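Local coordinates for protein CpuTA1 (Curtobacterium pusillum, PDB 5K3W) that belongs to the class IV aminotransferase family of pyridoxal-5'-phosphate-dependent proteins and holds pyridoxal-5'-phosphate in a pocket, at residues I149-L154 against L266-S271; T210-V215 against Q228-G233. One frame throughout, in Å; residues are numbered along the deposited sequence.

Contact 1: I149-L154 against L266-S271; sequences IRVVTL and LWLVSS. With PLP (pyridoxal-5'-phosphate), chain C.
Leu-268 meets Ile-149 and Val-151 where two beta sheets pack together in the fold type IV architecture of class IV aminotransferases: strand 149-155 belongs to one mixed sheet and strand 265-270 to another. No hydrogen bond links the segments, and side chains carry the contact. The side chain of Leu-266 sets out toward strand 149-155 and rests on Leu-281, which also touches Val-151. Trp-267 turns away from strand 149-155, and its NE1 is hydrogen-bonded to Thr-293. Leu-268 then carries the contact. Its CD1 lies 4.1 Å from CD1 of Ile-149, and the two side chains cross at about a right angle. Ile-149 gets there by setting CG1 between its backbone N and carbonyl carbon (chi1 50°), with CD1 extended beyond. The same Leu-268 CD1 comes within 4.4 Å of Val-151 CG2, so one methyl serves both residues in a small, wholly apolar and buried meeting. Val-269 packs on helix 234-245, and beyond it the strand reaches PLP, with CA of Ser-270 3.4 Å from PLP O1P. Ser-271 grips one phosphate oxygen twice: its backbone N gives a bent bond to PLP O2P (2.9 Å, 134°), and its OG donates to that same PLP O2P at 2.7 Å.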
ATOM      1  N   ILE A 149      -5.031  25.976  -5.471  1.00 27.45           N
ATOM      2  CA  ILE A 149      -5.672  24.682  -5.675  1.00 19.31           C
ATOM      3  C   ILE A 149      -7.009  24.679  -4.945  1.00 27.04           C
ATOM      4  O   ILE A 149      -7.172  25.336  -3.912  1.00 32.28           O
ATOM      5  CB  ILE A 149      -4.816  23.498  -5.159  1.00 24.32           C
ATOM      6  CG1 ILE A 149      -4.347  23.758  -3.727  1.00 19.29           C
ATOM      7  CG2 ILE A 149      -3.645  23.195  -6.074  1.00 20.15           C
ATOM      8  CD1 ILE A 149      -3.641  22.567  -3.095  1.00 18.24           C
ATOM      9  N   ARG A 150      -7.967  23.927  -5.485  1.00 22.08           N
ATOM     10  CA  ARG A 150      -9.207  23.614  -4.788  1.00 20.19           C
ATOM     11  C   ARG A 150      -9.076  22.280  -4.054  1.00 24.37           C
ATOM     12  O   ARG A 150      -8.563  21.299  -4.603  1.00 20.76           O
ATOM     13  CB  ARG A 150     -10.375  23.543  -5.775  1.00 24.11           C
ATOM     14  CG  ARG A 150     -10.569  24.798  -6.612  1.00 25.28           C
ATOM     15  CD  ARG A 150     -11.735  24.656  -7.605  1.00 20.29           C
ATOM     16  NE  ARG A 150     -13.023  24.368  -6.972  1.00 25.57           N
ATOM     17  CZ  ARG A 150     -13.833  25.285  -6.446  1.00 26.16           C
ATOM     18  NH1 ARG A 150     -13.503  26.566  -6.453  1.00 23.05           N
ATOM     19  NH2 ARG A 150     -14.977  24.920  -5.892  1.00 34.86           N
ATOM     20  N   VAL A 151      -9.562  22.238  -2.817  1.00 18.74           N
ATOM     21  CA  VAL A 151      -9.386  21.064  -1.978  1.00 19.54           C
ATOM     22  C   VAL A 151     -10.728  20.637  -1.384  1.00 21.66           C
ATOM     23  O   VAL A 151     -11.644  21.443  -1.208  1.00 18.04           O
ATOM     24  CB  VAL A 151      -8.334  21.340  -0.869  1.00 17.89           C
ATOM     25  CG1 VAL A 151      -8.071  20.087  -0.034  1.00 14.69           C
ATOM     26  CG2 VAL A 151      -7.034  21.845  -1.494  1.00 13.02           C
ATOM     27  N   VAL A 152     -10.836  19.353  -1.061  1.00 20.19           N
ATOM     28  CA  VAL A 152     -12.018  18.814  -0.403  1.00 21.47           C
ATOM     29  C   VAL A 152     -11.566  18.017   0.807  1.00 18.92           C
ATOM     30  O   VAL A 152     -10.450  17.494   0.841  1.00 20.55           O
ATOM     31  CB  VAL A 152     -12.864  17.939  -1.357  1.00 18.94           C
ATOM     32  CG1 VAL A 152     -13.367  18.766  -2.512  1.00 16.81           C
ATOM     33  CG2 VAL A 152     -12.045  16.774  -1.888  1.00 20.22           C
ATOM     34  N   THR A 153     -12.427  17.935   1.813  1.00 20.52           N
ATOM     35  CA  THR A 153     -12.143  17.086   2.963  1.00 22.58           C
ATOM     36  C   THR A 153     -12.733  15.695   2.748  1.00 22.65           C
ATOM     37  O   THR A 153     -13.838  15.544   2.213  1.00 20.36           O
ATOM     38  CB  THR A 153     -12.674  17.702   4.263  1.00 19.81           C
ATOM     39  OG1 THR A 153     -14.028  18.117   4.094  1.00 20.89           O
ATOM     40  CG2 THR A 153     -11.848  18.898   4.651  1.00 16.15           C
ATOM     41  N   LEU A 154     -11.964  14.677   3.137  1.00 23.37           N
ATOM     42  CA  LEU A 154     -12.336  13.274   2.978  1.00 23.15           C
ATOM     43  C   LEU A 154     -12.045  12.513   4.263  1.00 24.25           C
ATOM     44  O   LEU A 154     -11.007  12.714   4.908  1.00 15.98           O
ATOM     45  CB  LEU A 154     -11.590  12.595   1.830  1.00 14.55           C
ATOM     46  CG  LEU A 154     -11.868  13.050   0.398  1.00 25.55           C
ATOM     47  CD1 LEU A 154     -11.187  12.100  -0.592  1.00 20.42           C
ATOM     48  CD2 LEU A 154     -13.371  13.171   0.112  1.00 20.16           C
ATOM     49  N   LEU A 266      -5.189  28.793   4.052  1.00 23.20           N
ATOM     50  CA  LEU A 266      -4.728  27.414   4.129  1.00 21.83           C
ATOM     51  C   LEU A 266      -3.714  27.140   3.030  1.00 22.58           C
ATOM     52  O   LEU A 266      -3.838  27.651   1.913  1.00 17.42           O
ATOM     53  CB  LEU A 266      -5.878  26.416   3.979  1.00 15.69           C
ATOM     54  CG  LEU A 266      -7.029  26.519   4.963  1.00 21.45           C
ATOM     55  CD1 LEU A 266      -8.150  25.622   4.494  1.00 24.79           C
ATOM     56  CD2 LEU A 266      -6.571  26.108   6.347  1.00 20.45           C
ATOM     57  N   TRP A 267      -2.731  26.293   3.352  1.00 24.97           N
ATOM     58  CA  TRP A 267      -1.797  25.750   2.372  1.00 23.47           C
ATOM     59  C   TRP A 267      -1.650  24.247   2.566  1.00 20.87           C
ATOM     60  O   TRP A 267      -1.719  23.739   3.688  1.00 18.05           O
ATOM     61  CB  TRP A 267      -0.388  26.380   2.469  1.00 21.49           C
ATOM     62  CG  TRP A 267      -0.333  27.858   2.292  1.00 23.17           C
ATOM     63  CD1 TRP A 267       0.008  28.538   1.157  1.00 24.56           C
ATOM     64  CD2 TRP A 267      -0.603  28.851   3.290  1.00 22.33           C
ATOM     65  NE1 TRP A 267      -0.029  29.889   1.389  1.00 28.01           N
ATOM     66  CE2 TRP A 267      -0.399  30.108   2.691  1.00 25.75           C
ATOM     67  CE3 TRP A 267      -0.981  28.795   4.637  1.00 24.50           C
ATOM     68  CZ2 TRP A 267      -0.581  31.308   3.388  1.00 25.69           C
ATOM     69  CZ3 TRP A 267      -1.150  29.980   5.330  1.00 23.47           C
ATOM     70  CH2 TRP A 267      -0.955  31.221   4.704  1.00 26.59           C
ATOM     71  N   LEU A 268      -1.438  23.545   1.456  1.00 20.27           N
ATOM     72  CA  LEU A 268      -0.845  22.214   1.453  1.00 17.12           C
ATOM     73  C   LEU A 268       0.626  22.347   1.080  1.00 19.45           C
ATOM     74  O   LEU A 268       0.959  23.000   0.085  1.00 25.85           O
ATOM     75  CB  LEU A 268      -1.546  21.296   0.451  1.00 14.38           C
ATOM     76  CG  LEU A 268      -2.981  20.905   0.765  1.00 18.15           C
ATOM     77  CD1 LEU A 268      -3.404  19.766  -0.136  1.00 11.47           C
ATOM     78  CD2 LEU A 268      -3.122  20.537   2.232  1.00 14.78           C
ATOM     79  N   VAL A 269       1.506  21.731   1.860  1.00 19.16           N
ATOM     80  CA  VAL A 269       2.944  21.840   1.615  1.00 20.82           C
ATOM     81  C   VAL A 269       3.556  20.445   1.509  1.00 19.72           C
ATOM     82  O   VAL A 269       3.137  19.512   2.202  1.00 17.42           O
ATOM     83  CB  VAL A 269       3.640  22.673   2.715  1.00 24.87           C
ATOM     84  CG1 VAL A 269       3.005  24.047   2.811  1.00 13.72           C
ATOM     85  CG2 VAL A 269       3.589  21.947   4.073  1.00 22.00           C
ATOM     86  N   SER A 270       4.540  20.306   0.631  1.00 25.39           N
ATOM     87  CA  SER A 270       5.237  19.044   0.410  1.00 23.52           C
ATOM     88  C   SER A 270       6.504  19.356  -0.377  1.00 22.46           C
ATOM     89  O   SER A 270       6.663  20.460  -0.908  1.00 20.66           O
ATOM     90  CB  SER A 270       4.350  18.028  -0.321  1.00 23.88           C
ATOM     91  OG  SER A 270       4.029  18.462  -1.626  1.00 20.61           O
ATOM     92  N   SER A 271       7.401  18.364  -0.462  1.00 20.01           N
ATOM     93  CA  SER A 271       8.781  18.642  -0.865  1.00 21.28           C
ATOM     94  C   SER A 271       8.880  19.179  -2.287  1.00 26.39           C
ATOM     95  O   SER A 271       9.608  20.147  -2.534  1.00 27.79           O
ATOM     96  CB  SER A 271       9.651  17.397  -0.731  1.00 22.62           C
ATOM     97  OG  SER A 271       9.942  17.131   0.621  1.00 18.96           O
TER
HETATM   98  N1  PLP C 401       1.959  13.582   4.094  1.00 28.40           N
HETATM   99  C2  PLP C 401       2.220  12.490   3.320  1.00 30.06           C
HETATM  100  C2A PLP C 401       1.318  11.271   3.377  1.00 16.89           C
HETATM  101  C3  PLP C 401       3.327  12.495   2.493  1.00 23.95           C
HETATM  102  O3  PLP C 401       3.570  11.348   1.722  1.00 18.43           O
HETATM  103  C4  PLP C 401       4.155  13.591   2.458  1.00 26.31           C
HETATM  104  C4A PLP C 401       5.359  13.675   1.559  1.00 23.24           C
HETATM  105  C5  PLP C 401       3.892  14.685   3.224  1.00 26.73           C
HETATM  106  C6  PLP C 401       2.783  14.669   4.054  1.00 28.17           C
HETATM  107  C5A PLP C 401       4.807  15.903   3.153  1.00 21.88           C
HETATM  108  O4P PLP C 401       6.151  15.598   3.478  1.00 22.44           O
HETATM  109  P   PLP C 401       7.351  16.431   2.838  1.00 25.49           P
HETATM  110  O1P PLP C 401       7.127  17.915   3.023  1.00 20.55           O
HETATM  111  O2P PLP C 401       7.509  16.119   1.370  1.00 19.41           O
HETATM  112  O3P PLP C 401       8.634  16.079   3.546  1.00 20.08           O

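Contact 2: T210-V215 against Q228-G233; sequences TSNVIV and QGILAG. With PLP (pyridoxal-5'-phosphate), chain C.
Asn-212 gives the hydrogen bond that ties strand 212-217 to the loop 228-233: its ND2 donates to the backbone O of Leu-231 over 3.0 Å. The bond is bent, with 143° at the hydrogen, and the donor sits 29° off the carbonyl plane. With CG beside the backbone N and anti to the carbonyl carbon (chi1 -66°), the amide extends from the strand to the loop. On the loop side, Leu-231 N is itself bonded to Glu-207, so both the N and the O of Leu-231 are engaged.

Two van der Waals contacts accompany that bond. Gly-233, with no side chain, lets Asn-212 OD1 come up against its CA at 3.2 Å. The ND2 end of the amide touches CD1 of Ile-230 at 4.3 Å. Gly-233 is the N-cap of helix 234-245, whose first residues, Thr-234 and Thr-235, are hydrogen-bonded to PLP through their OG1 atoms; the contact thus lies at the PLP pocket of the fold type IV architecture that class IV aminotransferases share.

The remaining contacts are with PLP, whose pyridine ring is sandwiched between the two segments. From the loop, CD2 of Leu-231 comes over one face, 3.2 Å from PLP C3. Over the opposite face stands O of Thr-210, 3.3 Å from PLP C4. Ser-211 C lies on that same side but beside the ring, displaced outward from PLP C6 at 3.1 Å. Asn-212 OD1 approaches PLP C6 as well, at 3.2 Å.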
ATOM      1  N   THR A 210      -0.460  13.452   0.198  1.00 22.46           N
ATOM      2  CA  THR A 210       0.958  13.607  -0.112  1.00 28.14           C
ATOM      3  C   THR A 210       1.572  14.855   0.504  1.00 23.65           C
ATOM      4  O   THR A 210       2.651  15.265   0.069  1.00 27.57           O
ATOM      5  CB  THR A 210       1.192  13.680  -1.624  1.00 34.67           C
ATOM      6  OG1 THR A 210       0.392  14.739  -2.173  1.00 30.28           O
ATOM      7  CG2 THR A 210       0.834  12.361  -2.288  1.00 27.61           C
ATOM      8  N   SER A 211       0.922  15.472   1.489  1.00 22.63           N
ATOM      9  CA  SER A 211       1.301  16.811   1.919  1.00 21.39           C
ATOM     10  C   SER A 211       0.832  17.034   3.345  1.00 22.28           C
ATOM     11  O   SER A 211       0.046  16.262   3.891  1.00 22.82           O
ATOM     12  CB  SER A 211       0.684  17.870   1.011  1.00 19.90           C
ATOM     13  OG  SER A 211      -0.724  17.811   1.155  1.00 24.55           O
ATOM     14  N   ASN A 212       1.311  18.118   3.934  1.00 21.39           N
ATOM     15  CA  ASN A 212       0.831  18.575   5.224  1.00 19.61           C
ATOM     16  C   ASN A 212       0.064  19.877   5.064  1.00 18.09           C
ATOM     17  O   ASN A 212       0.224  20.600   4.078  1.00 19.37           O
ATOM     18  CB  ASN A 212       1.983  18.755   6.211  1.00 16.92           C
ATOM     19  CG  ASN A 212       2.645  17.445   6.547  1.00 23.33           C
ATOM     20  OD1 ASN A 212       3.669  17.093   5.972  1.00 22.86           O
ATOM     21  ND2 ASN A 212       2.043  16.697   7.469  1.00 23.23           N
ATOM     22  N   VAL A 213      -0.769  20.158   6.066  1.00 16.64           N
ATOM     23  CA  VAL A 213      -1.725  21.255   6.053  1.00 19.89           C
ATOM     24  C   VAL A 213      -1.204  22.376   6.939  1.00 19.28           C
ATOM     25  O   VAL A 213      -0.853  22.138   8.100  1.00 22.00           O
ATOM     26  CB  VAL A 213      -3.102  20.781   6.546  1.00 16.87           C
ATOM     27  CG1 VAL A 213      -4.133  21.875   6.374  1.00 18.12           C
ATOM     28  CG2 VAL A 213      -3.499  19.544   5.810  1.00 27.97           C
ATOM     29  N   ILE A 214      -1.192  23.599   6.409  1.00 20.55           N
ATOM     30  CA  ILE A 214      -0.812  24.797   7.155  1.00 23.36           C
ATOM     31  C   ILE A 214      -2.038  25.688   7.306  1.00 24.32           C
ATOM     32  O   ILE A 214      -2.726  25.990   6.320  1.00 24.00           O
ATOM     33  CB  ILE A 214       0.331  25.565   6.469  1.00 30.16           C
ATOM     34  CG1 ILE A 214       1.531  24.645   6.223  1.00 19.64           C
ATOM     35  CG2 ILE A 214       0.757  26.735   7.345  1.00 25.16           C
ATOM     36  CD1 ILE A 214       2.114  24.106   7.484  1.00 17.71           C
ATOM     37  N   VAL A 215      -2.307  26.115   8.533  1.00 22.48           N
ATOM     38  CA  VAL A 215      -3.498  26.891   8.858  1.00 26.08           C
ATOM     39  C   VAL A 215      -3.075  28.243   9.415  1.00 31.46           C
ATOM     40  O   VAL A 215      -2.313  28.311  10.390  1.00 23.94           O
ATOM     41  CB  VAL A 215      -4.400  26.157   9.866  1.00 27.59           C
ATOM     42  CG1 VAL A 215      -5.531  27.061  10.295  1.00 30.24           C
ATOM     43  CG2 VAL A 215      -4.943  24.874   9.265  1.00 26.30           C
ATOM     44  N   GLN A 228      -0.528  12.436  15.422  1.00 24.91           N
ATOM     45  CA  GLN A 228      -1.871  12.039  15.017  1.00 27.29           C
ATOM     46  C   GLN A 228      -1.856  11.050  13.851  1.00 26.91           C
ATOM     47  O   GLN A 228      -2.784  11.031  13.036  1.00 25.15           O
ATOM     48  CB  GLN A 228      -2.694  13.277  14.647  1.00 25.02           C
ATOM     49  CG  GLN A 228      -3.102  14.130  15.845  1.00 24.03           C
ATOM     50  CD  GLN A 228      -3.696  15.470  15.436  1.00 30.95           C
ATOM     51  OE1 GLN A 228      -4.919  15.652  15.418  1.00 28.27           O
ATOM     52  NE2 GLN A 228      -2.829  16.418  15.112  1.00 25.49           N
ATOM     53  N   GLY A 229      -0.824  10.219  13.766  1.00 23.14           N
ATOM     54  CA  GLY A 229      -0.765   9.249  12.686  1.00 23.39           C
ATOM     55  C   GLY A 229      -0.559   9.876  11.323  1.00 28.43           C
ATOM     56  O   GLY A 229      -1.169   9.432  10.346  1.00 20.18           O
ATOM     57  N   ILE A 230       0.302  10.895  11.242  1.00 25.72           N
ATOM     58  CA  ILE A 230       0.603  11.639  10.029  1.00 20.35           C
ATOM     59  C   ILE A 230       2.118  11.789   9.943  1.00 28.97           C
ATOM     60  O   ILE A 230       2.844  11.547  10.911  1.00 28.18           O
ATOM     61  CB  ILE A 230      -0.058  13.035  10.019  1.00 24.63           C
ATOM     62  CG1 ILE A 230       0.626  13.937  11.056  1.00 18.91           C
ATOM     63  CG2 ILE A 230      -1.546  12.930  10.301  1.00 22.71           C
ATOM     64  CD1 ILE A 230       0.141  15.359  11.070  1.00 19.36           C
ATOM     65  N   LEU A 231       2.586  12.237   8.781  1.00 18.06           N
ATOM     66  CA  LEU A 231       4.005  12.507   8.600  1.00 23.45           C
ATOM     67  C   LEU A 231       4.378  13.849   9.213  1.00 19.34           C
ATOM     68  O   LEU A 231       3.598  14.801   9.181  1.00 17.03           O
ATOM     69  CB  LEU A 231       4.373  12.509   7.115  1.00 23.91           C
ATOM     70  CG  LEU A 231       4.759  11.185   6.457  1.00 22.19           C
ATOM     71  CD1 LEU A 231       3.672  10.153   6.563  1.00 24.45           C
ATOM     72  CD2 LEU A 231       5.050  11.447   5.010  1.00 34.02           C
ATOM     73  N   ALA A 232       5.572  13.912   9.797  1.00 21.12           N
ATOM     74  CA  ALA A 232       6.199  15.190  10.107  1.00 20.70           C
ATOM     75  C   ALA A 232       6.843  15.660   8.819  1.00 19.03           C
ATOM     76  O   ALA A 232       7.806  15.051   8.348  1.00 17.86           O
ATOM     77  CB  ALA A 232       7.232  15.056  11.223  1.00 16.61           C
ATOM     78  N   GLY A 233       6.281  16.700   8.210  1.00 22.13           N
ATOM     79  CA  GLY A 233       6.739  17.111   6.896  1.00 22.06           C
ATOM     80  C   GLY A 233       8.032  17.908   6.974  1.00 19.05           C
ATOM     81  O   GLY A 233       8.192  18.806   7.800  1.00 23.20           O
TER
HETATM   82  N1  PLP C 401       1.959  13.582   4.094  1.00 28.40           N
HETATM   83  C2  PLP C 401       2.220  12.490   3.320  1.00 30.06           C
HETATM   84  C2A PLP C 401       1.318  11.271   3.377  1.00 16.89           C
HETATM   85  C3  PLP C 401       3.327  12.495   2.493  1.00 23.95           C
HETATM   86  O3  PLP C 401       3.570  11.348   1.722  1.00 18.43           O
HETATM   87  C4  PLP C 401       4.155  13.591   2.458  1.00 26.31           C
HETATM   88  C4A PLP C 401       5.359  13.675   1.559  1.00 23.24           C
HETATM   89  C5  PLP C 401       3.892  14.685   3.224  1.00 26.73           C
HETATM   90  C6  PLP C 401       2.783  14.669   4.054  1.00 28.17           C
HETATM   91  C5A PLP C 401       4.807  15.903   3.153  1.00 21.88           C
HETATM   92  O4P PLP C 401       6.151  15.598   3.478  1.00 22.44           O
HETATM   93  P   PLP C 401       7.351  16.431   2.838  1.00 25.49           P
HETATM   94  O1P PLP C 401       7.127  17.915   3.023  1.00 20.55           O
HETATM   95  O2P PLP C 401       7.509  16.119   1.370  1.00 19.41           O
HETATM   96  O3P PLP C 401       8.634  16.079   3.546  1.00 20.08           O

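In the fold
Following the chain from the N terminus, strand 149-155 is the first of the four segments and opens the long loop that contact 1 closes at 266-271, with 111 residues between its segments. Contact 2 is nested inside it and closes a short loop of 12 residues that holds strand 220-224, just before helix 234-245. The two contacts lie about 10 Å apart, centre to centre, and share a sheet in which strands 212-217 and 265-270 are antiparallel neighbours, probably hydrogen-bonded through Ile-214 N to Trp-267 O and Val-269 N to Asn-212 O. Contact 1 joins this sheet to the one containing 149-155, contact 2 joins it to the loop leading into helix 234-245, and both reach PLP.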